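Long-range contact in exonuclease (Laribacter hongkongensis, PDB 3SZ5), which probably digests DNA as a magnesium-dependent alkaline exonuclease of the lambda-exonuclease-like branch of the PDDEXK nucleases: residues Val86-His91 / Gly98-Gly103. Residues are numbered along the deposited sequence; the frame is centred on the assembly and turned at random.
Sequences VGLIDH and GASPDG. With MG (magnesium ion), chain C; nucleotides of chain B.
Ile-89 and Ala-99 form an antiparallel hydrogen-bonded pair in the short hairpin of strands 89-90 and 97-99. Its two bonds differ: Ile-89 N gives a nearly straight one to Ala-99 O (2.7 Å, 167° at the hydrogen), almost in line with the carbonyl, whereas Ala-99 N reaches Ile-89 O at 3.0 Å from well above the carbonyl plane. Next along, Asp-90 and Gly-98 make a non-hydrogen-bonded pair; the Asp-90 carboxylate turns to a salt bridge with Lys-15.

Beyond the strands the side chains take over. With CG anti to the backbone N (chi1 -179°), Leu-88 brings CD1 over the backbone of Ala-99, 3.6 Å from its N, while its CA lies 3.3 Å from Ala-99 O as a CA-H...O contact. Two residues before Leu-88, Val-86 sets CG1 obliquely against the ring of Pro-101, 3.9 Å from its CG. Helix 132-145 also packs on the side chains of Ile-89, Ala-99 and Pro-101.

The segment 98-103 also meets the DNA and the metal. Ser-100 N donates to OP3 of DT1 of chain B (3.1 Å), and Ser-100 OG accepts a hydrogen bond from Trp-8 NE1. Asp-102 OD2 binds magnesium at 2.5 Å, with Glu-112, the carbonyl of Ile-113 and OP1 of DT2 of chain B; a second magnesium lies about 5 Å from the Ser-100 side chain, and both residues are magnesium-binding.

The contact thus illustrates how a small hairpin can serve a two-metal nuclease site: backbone pairing fixes one end of 98-103, and the chain running on presents an amide to the terminal phosphate and a carboxylate to the metal.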
loop_
_atom_site.group_PDB
_atom_site.type_symbol
_atom_site.label_atom_id
_atom_site.label_comp_id
_atom_site.label_asym_id
_atom_site.label_seq_id
_atom_site.Cartn_x
_atom_site.Cartn_y
_atom_site.Cartn_z
ATOM N N VAL A 86 29.474 15.473 -7.070
ATOM C CA VAL A 86 30.331 14.895 -6.055
ATOM C C VAL A 86 29.673 13.614 -5.520
ATOM O O VAL A 86 28.524 13.333 -5.823
ATOM C CB VAL A 86 30.599 15.946 -4.960
ATOM C CG1 VAL A 86 29.378 16.145 -4.106
ATOM C CG2 VAL A 86 31.842 15.586 -4.129
ATOM N N GLY A 87 30.403 12.810 -4.759
ATOM C CA GLY A 87 29.813 11.618 -4.160
ATOM C C GLY A 87 29.354 11.897 -2.735
ATOM O O GLY A 87 28.760 12.949 -2.429
ATOM N N LEU A 88 29.629 10.953 -1.847
ATOM C CA LEU A 88 29.276 11.133 -0.460
ATOM C C LEU A 88 30.369 11.904 0.214
ATOM O O LEU A 88 31.538 11.561 0.123
ATOM C CB LEU A 88 29.101 9.794 0.228
ATOM C CG LEU A 88 28.707 9.965 1.673
ATOM C CD1 LEU A 88 27.207 10.058 1.783
ATOM C CD2 LEU A 88 29.241 8.796 2.391
ATOM N N ILE A 89 29.975 12.964 0.884
ATOM C CA ILE A 89 30.916 13.736 1.665
ATOM C C ILE A 89 30.707 13.460 3.161
ATOM O O ILE A 89 29.682 13.836 3.752
ATOM C CB ILE A 89 30.854 15.261 1.293
ATOM C CG1 ILE A 89 31.384 15.494 -0.137
ATOM C CG2 ILE A 89 31.599 16.127 2.314
ATOM C CD1 ILE A 89 32.656 14.681 -0.503
ATOM N N ASP A 90 31.683 12.784 3.756
ATOM C CA ASP A 90 31.595 12.424 5.155
ATOM C C ASP A 90 31.622 13.683 5.989
ATOM O O ASP A 90 32.301 14.633 5.634
ATOM C CB ASP A 90 32.718 11.447 5.516
ATOM C CG ASP A 90 32.381 9.995 5.107
ATOM O OD1 ASP A 90 31.335 9.456 5.537
ATOM O OD2 ASP A 90 33.148 9.378 4.352
ATOM N N HIS A 91 30.834 13.726 7.055
ATOM C CA HIS A 91 30.866 14.863 7.967
ATOM C C HIS A 91 32.335 15.115 8.320
ATOM O O HIS A 91 33.103 14.168 8.389
ATOM C CB HIS A 91 30.081 14.526 9.231
ATOM C CG HIS A 91 29.967 15.667 10.190
ATOM N ND1 HIS A 91 28.835 16.450 10.288
ATOM C CD2 HIS A 91 30.850 16.174 11.083
ATOM C CE1 HIS A 91 29.020 17.379 11.207
ATOM N NE2 HIS A 91 30.237 17.237 11.701
ATOM N N GLY A 98 27.074 11.454 6.841
ATOM C CA GLY A 98 27.475 12.046 5.568
ATOM C C GLY A 98 26.355 12.617 4.723
ATOM O O GLY A 98 25.182 12.546 5.104
ATOM N N ALA A 99 26.718 13.199 3.575
ATOM C CA ALA A 99 25.738 13.804 2.684
ATOM C C ALA A 99 26.114 13.560 1.246
ATOM O O ALA A 99 27.285 13.360 0.918
ATOM C CB ALA A 99 25.595 15.264 2.954
ATOM N N SER A 100 25.096 13.539 0.396
ATOM C CA SER A 100 25.250 13.421 -1.036
ATOM C C SER A 100 24.504 14.568 -1.687
ATOM O O SER A 100 23.367 14.364 -2.141
ATOM C CB SER A 100 24.650 12.110 -1.537
ATOM O OG SER A 100 25.620 11.073 -1.546
ATOM N N PRO A 101 25.126 15.777 -1.742
ATOM C CA PRO A 101 24.409 16.881 -2.394
ATOM C C PRO A 101 24.321 16.623 -3.886
ATOM O O PRO A 101 25.118 15.851 -4.420
ATOM C CB PRO A 101 25.274 18.109 -2.087
ATOM C CG PRO A 101 26.617 17.567 -1.800
ATOM C CD PRO A 101 26.504 16.152 -1.366
ATOM N N ASP A 102 23.338 17.235 -4.538
ATOM C CA ASP A 102 23.141 17.061 -5.979
ATOM C C ASP A 102 24.146 17.916 -6.734
ATOM O O ASP A 102 24.261 17.800 -7.951
ATOM C CB ASP A 102 21.711 17.411 -6.398
ATOM C CG ASP A 102 20.692 16.436 -5.865
ATOM O OD1 ASP A 102 21.010 15.242 -5.769
ATOM O OD2 ASP A 102 19.565 16.855 -5.544
ATOM N N GLY A 103 24.869 18.762 -6.001
ATOM C CA GLY A 103 25.958 19.533 -6.580
ATOM C C GLY A 103 26.664 20.537 -5.694
ATOM O O GLY A 103 26.068 21.139 -4.789
HETATM MG MG MG C . 17.535 15.527 -4.935
ATOM O OP3 DT B 1 22.416 12.692 1.653
ATOM P P DT B 1 22.187 11.150 1.301
ATOM O OP1 DT B 1 21.132 10.620 2.187
ATOM O OP2 DT B 1 23.487 10.478 1.134
ATOM O "O5'" DT B 1 21.612 11.254 -0.170
ATOM C "C5'" DT B 1 21.488 10.122 -0.997
ATOM C "C4'" DT B 1 20.787 10.540 -2.273
ATOM O "O4'" DT B 1 20.629 9.386 -3.130
ATOM C "C3'" DT B 1 19.385 11.120 -2.105
ATOM O "O3'" DT B 1 19.178 11.974 -3.216
ATOM C "C2'" DT B 1 18.516 9.869 -2.139
ATOM C "C1'" DT B 1 19.250 9.076 -3.224
ATOM N N1 DT B 1 19.148 7.599 -3.142
ATOM C C2 DT B 1 18.996 6.882 -4.325
ATOM O O2 DT B 1 18.931 7.396 -5.439
ATOM N N3 DT B 1 18.920 5.514 -4.138
ATOM C C4 DT B 1 18.990 4.830 -2.922
ATOM O O4 DT B 1 18.915 3.609 -2.847
ATOM C C5 DT B 1 19.155 5.636 -1.734
ATOM C C7 DT B 1 19.234 4.977 -0.386
ATOM C C6 DT B 1 19.228 6.971 -1.900
ATOM P P DT B 2 17.801 12.720 -3.526
ATOM O OP1 DT B 2 18.173 13.816 -4.468
ATOM O OP2 DT B 2 17.099 13.020 -2.242
ATOM O "O5'" DT B 2 16.973 11.607 -4.347
ATOM C "C5'" DT B 2 17.049 11.495 -5.781
ATOM C "C4'" DT B 2 15.924 10.645 -6.366
ATOM O "O4'" DT B 2 16.185 9.230 -6.141
ATOM C "C3'" DT B 2 14.513 10.903 -5.826
ATOM O "O3'" DT B 2 13.830 11.878 -6.632
ATOM C "C2'" DT B 2 13.829 9.541 -5.951
ATOM C "C1'" DT B 2 14.981 8.542 -5.838
ATOM N N1 DT B 2 15.067 7.870 -4.479
ATOM C C2 DT B 2 15.134 6.486 -4.419
ATOM O O2 DT B 2 15.133 5.759 -5.395
ATOM N N3 DT B 2 15.205 5.967 -3.147
ATOM C C4 DT B 2 15.212 6.668 -1.948
ATOM O O4 DT B 2 15.283 6.063 -0.880
ATOM C C5 DT B 2 15.140 8.126 -2.059
ATOM C C7 DT B 2 15.149 9.037 -0.842
ATOM C C6 DT B 2 15.068 8.636 -3.310
#